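Local coordinates for toxin protein (Yersinia entomophaga, PDB 6AQK) that is the C-terminal toxin domain of an insect pathogen's RHS2 protein and probably transfers ADP-ribose to target molecules, at residues S115-F120 with K159-H164; M145-D150 with W163-E168. All blocks are in the same frame, centred on the assembly; numbering follows the deposited sequence.

Contact 1 of 2, residues S115-F120 with K159-H164; sequences SWLAEF and KTIMWH
Helix-on-sheet packing, wholly apolar across the interface, joins Trp116 and Leu117 of helix 115-124 to Trp163 and Ile161 on the first residues of strand 161-167, a strand inside the five-stranded mixed sheet of this toxin domain. The backbones stay well apart, with Leu117 CA and Ile161 CA 10.0 Å from each other, and long side chains bridge the interval. Leu117 and Ile161 reach toward each other tip to tip, Leu117 CD2 lying 4.0 Å from Ile161 CD1. The leucine branch gets there because CG stands anti to the backbone N (chi1 -180°), carrying the methyls out from the helix. Ile161 answers with its longer arm, CG1 continuing nearly straight into CD1 (chi2 164°), while Ile110, in the loop between strand 101-106 and helix 115-124, touches both side chains. Beside this pair the two indoles meet at their benzo ends, Trp116 CH2 lying 4.2 Å from Trp163 CH2. The Trp163 atom sits at the edge of the Trp116 ring, near its plane, so the rings are not stacked face to face. The Trp116 side chain does not start out toward the strand, but its ring end comes close to it. Its side chain is also about 5 Å from a bound platinum(II) ion. The one polar atom of the Trp163 ring, NE1, is hydrogen-bonded to Asp106 OD2 on the neighbouring strand 101-106. Carbon meets only carbon here, so this contact contributes buried apolar surface and no directional bond; Trp116 and Phe120 also lean on other strands, both touching Leu198.

Contact 2 of 2, residues M145-D150 with W163-E168; sequences MSTAKD and WHFDLE
Met145 supplies the sulfur-aromatic part of this contact, serving two rings of strand 161-167 at once. Its SD lies 3.6 Å from Phe165 CZ and 4.7 Å from the centroid of that ring, approaching obliquely. The same sulfur stands above the six-membered ring of Trp163 at a longer 5.2 Å from its centroid, only 10° off the normal. Both are Met-aromatic contacts. The apolar part has two members. An extended chain to the sulfur, then a bend at chi3 (-90°), brings Met145 CE over one face of the indole, toward its rim and 4.2 Å from Trp163 CZ2. Thr147 CG2, anti to its own carbonyl carbon, rests 3.8 Å from Phe165 CE2, oblique to the ring, while Thr147 OG1 is hydrogen-bonded to Val185 O. All four touching residues are buried. Strand 145-148, paired antiparallel with strand 184-187, crosses strand 161-167 almost at right angles (89° between their directions), their axes 9.0 Å apart at closest. Backbone bonding of Ala148 with Phe103 also ties it to edge strand 101-106, and Thr102 of that strand and Ala224 and Met226 of strand 220-226 touch Phe165.

From the N terminus, the chain first enters contact 1 at helix 115-124, then runs through strand 131-140 and reaches strand 145-148, the first side of contact 2. After helix 154-157 it arrives at strand 161-167, where both contacts end. Contact 2 closes a short loop of 12 residues that begins inside the 38-residue span of contact 1, and the second segments share Trp163 and His164, so the loops overlap without strict nesting. Trp163 takes part in both contacts. Together they tie helix 115-124 and the two-stranded sheet to the same inner strand, at centres 15 Å apart.

Contact 1 of 2, residues S115-F120 with K159-H164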
loop_
_atom_site.group_PDB
_atom_site.type_symbol
_atom_site.label_atom_id
_atom_site.label_comp_id
_atom_site.label_asym_id
_atom_site.label_seq_id
_atom_site.Cartn_x
_atom_site.Cartn_y
_atom_site.Cartn_z
ATOM N N SER A 115 -10.075 -0.786 9.645
ATOM C CA SER A 115 -11.264 -1.305 10.398
ATOM C C SER A 115 -12.571 -1.192 9.592
ATOM O O SER A 115 -13.487 -2.025 9.720
ATOM C CB SER A 115 -11.386 -0.577 11.754
ATOM O OG SER A 115 -11.625 0.793 11.608
ATOM N N TRP A 116 -12.633 -0.161 8.759
ATOM C CA TRP A 116 -13.768 0.060 7.819
ATOM C C TRP A 116 -13.869 -1.044 6.781
ATOM O O TRP A 116 -14.979 -1.478 6.431
ATOM C CB TRP A 116 -13.686 1.413 7.147
ATOM C CG TRP A 116 -12.275 1.841 6.650
ATOM C CD1 TRP A 116 -11.327 2.514 7.372
ATOM C CD2 TRP A 116 -11.684 1.591 5.355
ATOM N NE1 TRP A 116 -10.176 2.712 6.601
ATOM C CE2 TRP A 116 -10.395 2.152 5.358
ATOM C CE3 TRP A 116 -12.133 0.968 4.180
ATOM C CZ2 TRP A 116 -9.561 2.081 4.259
ATOM C CZ3 TRP A 116 -11.311 0.894 3.121
ATOM C CH2 TRP A 116 -10.043 1.456 3.139
ATOM N N LEU A 117 -12.712 -1.556 6.365
ATOM C CA LEU A 117 -12.689 -2.651 5.436
ATOM C C LEU A 117 -13.108 -3.959 6.106
ATOM O O LEU A 117 -13.981 -4.688 5.590
ATOM C CB LEU A 117 -11.306 -2.758 4.794
ATOM C CG LEU A 117 -11.117 -3.868 3.771
ATOM C CD1 LEU A 117 -12.073 -3.639 2.599
ATOM C CD2 LEU A 117 -9.632 -3.937 3.351
ATOM N N ALA A 118 -12.555 -4.210 7.285
ATOM C CA ALA A 118 -12.900 -5.412 8.078
ATOM C C ALA A 118 -14.439 -5.505 8.287
ATOM O O ALA A 118 -15.068 -6.538 8.068
ATOM C CB ALA A 118 -12.170 -5.389 9.433
ATOM N N GLU A 119 -15.010 -4.387 8.663
ATOM C CA GLU A 119 -16.465 -4.265 8.878
ATOM C C GLU A 119 -17.257 -4.609 7.651
ATOM O O GLU A 119 -18.218 -5.430 7.706
ATOM C CB GLU A 119 -16.790 -2.841 9.329
ATOM C CG GLU A 119 -18.275 -2.496 9.509
ATOM C CD GLU A 119 -18.830 -2.953 10.840
ATOM O OE1 GLU A 119 -19.206 -2.087 11.668
ATOM O OE2 GLU A 119 -18.858 -4.178 11.080
ATOM N N PHE A 120 -16.832 -4.015 6.531
ATOM C CA PHE A 120 -17.539 -4.184 5.282
ATOM C C PHE A 120 -17.428 -5.622 4.874
ATOM O O PHE A 120 -18.423 -6.210 4.457
ATOM C CB PHE A 120 -17.017 -3.221 4.210
ATOM C CG PHE A 120 -17.708 -3.386 2.885
ATOM C CD1 PHE A 120 -18.970 -2.792 2.692
ATOM C CD2 PHE A 120 -17.123 -4.108 1.830
ATOM C CE1 PHE A 120 -19.658 -2.952 1.469
ATOM C CE2 PHE A 120 -17.803 -4.239 0.581
ATOM C CZ PHE A 120 -19.077 -3.651 0.427
ATOM N N LYS A 159 -5.651 -11.329 -6.599
ATOM C CA LYS A 159 -5.834 -10.910 -5.211
ATOM C C LYS A 159 -7.272 -10.738 -4.838
ATOM O O LYS A 159 -8.088 -10.307 -5.659
ATOM C CB LYS A 159 -5.104 -9.578 -4.958
ATOM C CG LYS A 159 -3.635 -9.677 -5.206
ATOM C CD LYS A 159 -2.948 -10.213 -4.010
ATOM C CE LYS A 159 -1.408 -10.140 -4.120
ATOM N NZ LYS A 159 -1.003 -11.048 -5.207
ATOM N N THR A 160 -7.565 -11.023 -3.578
ATOM C CA THR A 160 -8.922 -10.957 -3.083
ATOM C C THR A 160 -9.486 -9.531 -3.118
ATOM O O THR A 160 -10.702 -9.321 -3.352
ATOM C CB THR A 160 -9.036 -11.623 -1.691
ATOM O OG1 THR A 160 -8.547 -12.963 -1.784
ATOM C CG2 THR A 160 -10.470 -11.641 -1.167
ATOM N N ILE A 161 -8.636 -8.550 -2.829
ATOM C CA ILE A 161 -9.054 -7.150 -2.752
ATOM C C ILE A 161 -8.314 -6.403 -3.857
ATOM O O ILE A 161 -7.108 -6.574 -4.068
ATOM C CB ILE A 161 -8.689 -6.553 -1.369
ATOM C CG1 ILE A 161 -9.420 -7.358 -0.289
ATOM C CG2 ILE A 161 -9.029 -5.063 -1.281
ATOM C CD1 ILE A 161 -8.916 -7.193 1.107
ATOM N N MET A 162 -9.034 -5.564 -4.579
ATOM C CA MET A 162 -8.399 -4.698 -5.544
ATOM C C MET A 162 -8.778 -3.250 -5.236
ATOM O O MET A 162 -9.947 -2.928 -5.042
ATOM C CB MET A 162 -8.784 -5.001 -6.989
ATOM C CG MET A 162 -7.968 -4.219 -8.006
ATOM S SD MET A 162 -8.562 -4.309 -9.748
ATOM C CE MET A 162 -9.809 -3.068 -9.622
ATOM N N TRP A 163 -7.797 -2.372 -5.223
ATOM C CA TRP A 163 -8.056 -0.961 -5.198
ATOM C C TRP A 163 -8.076 -0.390 -6.613
ATOM O O TRP A 163 -7.276 -0.748 -7.452
ATOM C CB TRP A 163 -6.940 -0.231 -4.459
ATOM C CG TRP A 163 -6.525 -0.702 -3.105
ATOM C CD1 TRP A 163 -5.847 -1.841 -2.791
ATOM C CD2 TRP A 163 -6.668 0.037 -1.832
ATOM N NE1 TRP A 163 -5.564 -1.886 -1.440
ATOM C CE2 TRP A 163 -6.042 -0.752 -0.831
ATOM C CE3 TRP A 163 -7.261 1.243 -1.456
ATOM C CZ2 TRP A 163 -5.962 -0.343 0.492
ATOM C CZ3 TRP A 163 -7.159 1.654 -0.146
ATOM C CH2 TRP A 163 -6.547 0.836 0.823
ATOM N N HIS A 164 -8.981 0.547 -6.842
ATOM C CA HIS A 164 -9.040 1.274 -8.092
ATOM C C HIS A 164 -8.882 2.721 -7.725
ATOM O O HIS A 164 -9.781 3.329 -7.135
ATOM C CB HIS A 164 -10.379 1.041 -8.784
ATOM C CG HIS A 164 -10.503 1.755 -10.081
ATOM N ND1 HIS A 164 -11.682 1.821 -10.775
ATOM C CD2 HIS A 164 -9.592 2.454 -10.801
ATOM C CE1 HIS A 164 -11.492 2.503 -11.891
ATOM N NE2 HIS A 164 -10.228 2.892 -11.934
#

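Contact 2 of 2, residues M145-D150 with W163-E168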
loop_
_atom_site.group_PDB
_atom_site.type_symbol
_atom_site.label_atom_id
_atom_site.label_comp_id
_atom_site.label_asym_id
_atom_site.label_seq_id
_atom_site.Cartn_x
_atom_site.Cartn_y
_atom_site.Cartn_z
ATOM N N MET A 145 3.196 2.686 -0.954
ATOM C CA MET A 145 2.293 1.816 -1.644
ATOM C C MET A 145 2.585 1.754 -3.146
ATOM O O MET A 145 2.501 2.768 -3.837
ATOM C CB MET A 145 0.828 2.382 -1.443
ATOM C CG MET A 145 -0.199 1.474 -2.055
ATOM S SD MET A 145 -1.856 2.161 -1.936
ATOM C CE MET A 145 -2.269 1.454 -0.392
ATOM N N SER A 146 2.770 0.528 -3.666
ATOM C CA SER A 146 2.936 0.283 -5.076
ATOM C C SER A 146 1.611 0.019 -5.697
ATOM O O SER A 146 0.711 -0.494 -5.036
ATOM C CB SER A 146 3.833 -0.915 -5.323
ATOM O OG SER A 146 3.263 -2.099 -4.743
ATOM N N THR A 147 1.486 0.429 -6.942
ATOM C CA THR A 147 0.270 0.279 -7.673
ATOM C C THR A 147 0.667 -0.049 -9.122
ATOM O O THR A 147 1.814 0.133 -9.483
ATOM C CB THR A 147 -0.635 1.562 -7.598
ATOM O OG1 THR A 147 -0.121 2.624 -8.431
ATOM C CG2 THR A 147 -0.829 2.055 -6.117
ATOM N N ALA A 148 -0.265 -0.572 -9.906
ATOM C CA ALA A 148 -0.002 -0.957 -11.283
ATOM C C ALA A 148 -0.863 -0.129 -12.242
ATOM O O ALA A 148 -1.971 0.183 -11.917
ATOM C CB ALA A 148 -0.320 -2.405 -11.519
ATOM N N LYS A 149 -0.324 0.166 -13.428
ATOM C CA LYS A 149 -1.088 0.787 -14.498
ATOM C C LYS A 149 -2.162 -0.130 -15.034
ATOM O O LYS A 149 -3.211 0.356 -15.437
ATOM C CB LYS A 149 -0.203 1.180 -15.661
ATOM C CG LYS A 149 0.650 2.366 -15.321
ATOM C CD LYS A 149 1.691 2.591 -16.365
ATOM C CE LYS A 149 2.676 3.660 -15.910
ATOM N NZ LYS A 149 3.562 4.029 -17.050
ATOM N N ASP A 150 -1.851 -1.403 -15.098
ATOM C CA ASP A 150 -2.762 -2.359 -15.751
ATOM C C ASP A 150 -3.295 -3.321 -14.723
ATOM O O ASP A 150 -2.518 -3.982 -14.049
ATOM C CB ASP A 150 -1.968 -3.075 -16.836
ATOM C CG ASP A 150 -2.840 -3.928 -17.725
ATOM O OD1 ASP A 150 -3.946 -4.339 -17.329
ATOM O OD2 ASP A 150 -2.437 -4.137 -18.857
ATOM N N TRP A 163 -7.797 -2.372 -5.223
ATOM C CA TRP A 163 -8.056 -0.961 -5.198
ATOM C C TRP A 163 -8.076 -0.390 -6.613
ATOM O O TRP A 163 -7.276 -0.748 -7.452
ATOM C CB TRP A 163 -6.940 -0.231 -4.459
ATOM C CG TRP A 163 -6.525 -0.702 -3.105
ATOM C CD1 TRP A 163 -5.847 -1.841 -2.791
ATOM C CD2 TRP A 163 -6.668 0.037 -1.832
ATOM N NE1 TRP A 163 -5.564 -1.886 -1.440
ATOM C CE2 TRP A 163 -6.042 -0.752 -0.831
ATOM C CE3 TRP A 163 -7.261 1.243 -1.456
ATOM C CZ2 TRP A 163 -5.962 -0.343 0.492
ATOM C CZ3 TRP A 163 -7.159 1.654 -0.146
ATOM C CH2 TRP A 163 -6.547 0.836 0.823
ATOM N N HIS A 164 -8.981 0.547 -6.842
ATOM C CA HIS A 164 -9.040 1.274 -8.092
ATOM C C HIS A 164 -8.882 2.721 -7.725
ATOM O O HIS A 164 -9.781 3.329 -7.135
ATOM C CB HIS A 164 -10.379 1.041 -8.784
ATOM C CG HIS A 164 -10.503 1.755 -10.081
ATOM N ND1 HIS A 164 -11.682 1.821 -10.775
ATOM C CD2 HIS A 164 -9.592 2.454 -10.801
ATOM C CE1 HIS A 164 -11.492 2.503 -11.891
ATOM N NE2 HIS A 164 -10.228 2.892 -11.934
ATOM N N PHE A 165 -7.712 3.243 -8.074
ATOM C CA PHE A 165 -7.291 4.603 -7.758
ATOM C C PHE A 165 -7.551 5.545 -8.907
ATOM O O PHE A 165 -7.162 5.297 -10.040
ATOM C CB PHE A 165 -5.835 4.606 -7.438
ATOM C CG PHE A 165 -5.526 3.920 -6.123
ATOM C CD1 PHE A 165 -6.063 4.383 -4.925
ATOM C CD2 PHE A 165 -4.690 2.831 -6.090
ATOM C CE1 PHE A 165 -5.822 3.725 -3.730
ATOM C CE2 PHE A 165 -4.478 2.173 -4.922
ATOM C CZ PHE A 165 -4.983 2.623 -3.759
ATOM N N ASP A 166 -8.272 6.598 -8.575
ATOM C CA ASP A 166 -8.398 7.793 -9.428
ATOM C C ASP A 166 -7.325 8.802 -9.011
ATOM O O ASP A 166 -7.323 9.284 -7.880
ATOM C CB ASP A 166 -9.826 8.344 -9.245
ATOM C CG ASP A 166 -10.077 9.625 -9.996
ATOM O OD1 ASP A 166 -9.296 9.963 -10.904
ATOM O OD2 ASP A 166 -11.098 10.291 -9.680
ATOM N N LEU A 167 -6.429 9.113 -9.936
ATOM C CA LEU A 167 -5.314 10.021 -9.614
ATOM C C LEU A 167 -5.725 11.471 -9.868
ATOM O O LEU A 167 -5.919 11.823 -10.966
ATOM C CB LEU A 167 -4.099 9.638 -10.411
ATOM C CG LEU A 167 -3.217 8.577 -9.779
ATOM C CD1 LEU A 167 -3.934 7.417 -9.140
ATOM C CD2 LEU A 167 -2.150 8.122 -10.765
ATOM N N GLU A 168 -5.799 12.303 -8.840
ATOM C CA GLU A 168 -6.207 13.731 -9.053
ATOM C C GLU A 168 -4.940 14.475 -9.517
ATOM O O GLU A 168 -3.837 14.123 -9.091
ATOM C CB GLU A 168 -6.685 14.365 -7.779
ATOM C CG GLU A 168 -8.052 13.860 -7.306
ATOM C CD GLU A 168 -8.593 14.658 -6.107
ATOM O OE1 GLU A 168 -7.883 15.513 -5.487
ATOM O OE2 GLU A 168 -9.763 14.407 -5.766
#